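Local coordinates for DegT/DnrJ/EryC1/StrS aminotransferase (Brucella abortus 2308, PDB 4QGR), which probably acts as a pyridoxal phosphate-dependent aminotransferase of the DegT/DnrJ/EryC1/StrS family, transferring amino groups with the help of its bound cofactor, at residues 261-266 with 359-364. Numbering follows the deposited sequence.
Sequences EDEMEA and HPYLSE
Tyr361 reaches across to the carboxylate of the buried Glu263 and donates a hydrogen bond from its hydroxyl to OE2, with 2.6 Å between Tyr361 OH and Glu263 OE2. The acceptor uses its anti lone pair, the one turned away from OE1. OE2 lies at the edge of the phenol ring, near its plane, while the carboxylate itself is turned 76° from that plane. Glu263 arrives there by setting CG beside its own backbone N (chi1 -75°) and running extended beyond it, which brings OE2 to the tyrosine hydroxyl and lays CB and CG along Pro360.

Glu263 CG and Pro360 CG are 3.6 Å apart. Pro360 in turn lays its CB over one face of the tyrosine ring, off-centre toward the rim, and thus touches both partners of the bond. Further along the helix, the methyl of Ala266 meets the proline, 4.1 Å from CB to CB.

A type I turn from His359 to Leu362 presents Pro360 and Tyr361 together, and Tyr361 N donates to His359 ND1 (3.2 Å), tilted 27° from the imidazole plane.

Glu263 OE2 takes a second bond from Gln17 NE2, and Arg20 bonds Tyr361 OH. The Glu263 side chain is about 10 Å from that of Lys199, the predicted cofactor-attachment lysine, so this is structural packing near that site: helix 14-20 joins the polar pair where the loop between strand 353-356 and helix 364-377 packs on the long helix 247-278.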
loop_
_atom_site.group_PDB
_atom_site.type_symbol
_atom_site.label_atom_id
_atom_site.label_comp_id
_atom_site.label_asym_id
_atom_site.label_seq_id
_atom_site.Cartn_x
_atom_site.Cartn_y
_atom_site.Cartn_z
ATOM N N GLU A 261 0.341 24.530 -10.899
ATOM C CA GLU A 261 1.277 25.597 -11.237
ATOM C C GLU A 261 0.830 26.946 -10.705
ATOM O O GLU A 261 1.633 27.665 -10.175
ATOM C CB GLU A 261 1.563 25.653 -12.748
ATOM C CG GLU A 261 2.585 26.702 -13.134
ATOM C CD GLU A 261 4.013 26.426 -12.695
ATOM O OE1 GLU A 261 4.316 25.342 -12.169
ATOM O OE2 GLU A 261 4.862 27.339 -12.849
ATOM N N ASP A 262 -0.467 27.270 -10.800
ATOM C CA ASP A 262 -0.957 28.550 -10.257
ATOM C C ASP A 262 -0.818 28.562 -8.709
ATOM O O ASP A 262 -0.426 29.564 -8.095
ATOM C CB ASP A 262 -2.403 28.783 -10.689
ATOM C CG ASP A 262 -2.903 30.112 -10.293
ATOM O OD1 ASP A 262 -2.544 31.100 -10.963
ATOM O OD2 ASP A 262 -3.692 30.198 -9.342
ATOM N N GLU A 263 -1.141 27.426 -8.086
ATOM C CA GLU A 263 -0.933 27.265 -6.654
ATOM C C GLU A 263 0.529 27.452 -6.220
ATOM O O GLU A 263 0.781 27.956 -5.131
ATOM C CB GLU A 263 -1.388 25.882 -6.205
ATOM C CG GLU A 263 -2.899 25.749 -6.148
ATOM C CD GLU A 263 -3.366 24.407 -5.637
ATOM O OE1 GLU A 263 -2.572 23.426 -5.677
ATOM O OE2 GLU A 263 -4.513 24.311 -5.145
ATOM N N MET A 264 1.471 26.966 -7.037
ATOM C CA MET A 264 2.917 27.217 -6.795
ATOM C C MET A 264 3.277 28.702 -6.867
ATOM O O MET A 264 4.057 29.209 -6.035
ATOM C CB MET A 264 3.787 26.393 -7.750
ATOM C CG MET A 264 3.777 24.921 -7.370
ATOM S SD MET A 264 4.595 24.627 -5.787
ATOM C CE MET A 264 3.576 23.389 -5.016
ATOM N N GLU A 265 2.659 29.428 -7.792
ATOM C CA GLU A 265 2.864 30.881 -7.806
ATOM C C GLU A 265 2.365 31.492 -6.515
ATOM O O GLU A 265 3.016 32.387 -5.940
ATOM C CB GLU A 265 2.199 31.522 -9.040
ATOM C CG GLU A 265 2.791 30.988 -10.341
ATOM C CD GLU A 265 1.991 31.384 -11.585
ATOM O OE1 GLU A 265 0.986 32.121 -11.463
ATOM O OE2 GLU A 265 2.379 30.956 -12.699
ATOM N N ALA A 266 1.197 31.041 -6.062
ATOM C CA ALA A 266 0.606 31.549 -4.848
ATOM C C ALA A 266 1.470 31.249 -3.636
ATOM O O ALA A 266 1.706 32.105 -2.811
ATOM C CB ALA A 266 -0.801 30.971 -4.645
ATOM N N HIS A 359 -0.599 27.497 2.583
ATOM C CA HIS A 359 -1.347 26.876 1.492
ATOM C C HIS A 359 -1.709 27.987 0.503
ATOM O O HIS A 359 -1.579 29.175 0.837
ATOM C CB HIS A 359 -2.590 26.139 2.017
ATOM C CG HIS A 359 -3.497 26.962 2.868
ATOM N ND1 HIS A 359 -4.491 27.755 2.346
ATOM C CD2 HIS A 359 -3.528 27.167 4.204
ATOM C CE1 HIS A 359 -5.144 28.343 3.322
ATOM N NE2 HIS A 359 -4.580 28.013 4.463
ATOM N N PRO A 360 -2.195 27.620 -0.694
ATOM C CA PRO A 360 -2.420 28.644 -1.702
ATOM C C PRO A 360 -3.525 29.637 -1.395
ATOM O O PRO A 360 -3.572 30.684 -2.052
ATOM C CB PRO A 360 -2.731 27.818 -2.980
ATOM C CG PRO A 360 -2.165 26.450 -2.703
ATOM C CD PRO A 360 -2.383 26.266 -1.242
ATOM N N TYR A 361 -4.411 29.304 -0.452
ATOM C CA TYR A 361 -5.636 30.066 -0.170
ATOM C C TYR A 361 -5.607 30.934 1.077
ATOM O O TYR A 361 -6.633 31.478 1.523
ATOM C CB TYR A 361 -6.811 29.098 -0.172
ATOM C CG TYR A 361 -6.745 28.252 -1.422
ATOM C CD1 TYR A 361 -7.252 28.732 -2.611
ATOM C CD2 TYR A 361 -6.099 27.009 -1.437
ATOM C CE1 TYR A 361 -7.127 28.018 -3.783
ATOM C CE2 TYR A 361 -5.972 26.289 -2.617
ATOM C CZ TYR A 361 -6.513 26.799 -3.780
ATOM O OH TYR A 361 -6.404 26.158 -4.994
ATOM N N LEU A 362 -4.413 31.102 1.645
ATOM C CA LEU A 362 -4.267 31.932 2.817
ATOM C C LEU A 362 -4.487 33.377 2.417
ATOM O O LEU A 362 -3.816 33.895 1.529
ATOM C CB LEU A 362 -2.868 31.746 3.399
ATOM C CG LEU A 362 -2.579 32.372 4.756
ATOM C CD1 LEU A 362 -3.375 31.638 5.844
ATOM C CD2 LEU A 362 -1.075 32.341 5.037
ATOM N N SER A 363 -5.430 34.040 3.068
ATOM C CA SER A 363 -5.751 35.425 2.692
ATOM C C SER A 363 -4.714 36.408 3.223
ATOM O O SER A 363 -4.006 36.133 4.202
ATOM C CB SER A 363 -7.130 35.801 3.230
ATOM O OG SER A 363 -7.106 35.942 4.656
ATOM N N GLU A 364 -4.676 37.590 2.610
ATOM C CA GLU A 364 -3.814 38.659 3.115
ATOM C C GLU A 364 -4.146 38.942 4.567
ATOM O O GLU A 364 -3.256 39.043 5.394
ATOM C CB GLU A 364 -4.004 39.953 2.334
ATOM C CG GLU A 364 -3.249 40.054 1.039
ATOM C CD GLU A 364 -3.044 41.494 0.599
ATOM O OE1 GLU A 364 -3.010 42.423 1.452
ATOM O OE2 GLU A 364 -2.928 41.691 -0.619
#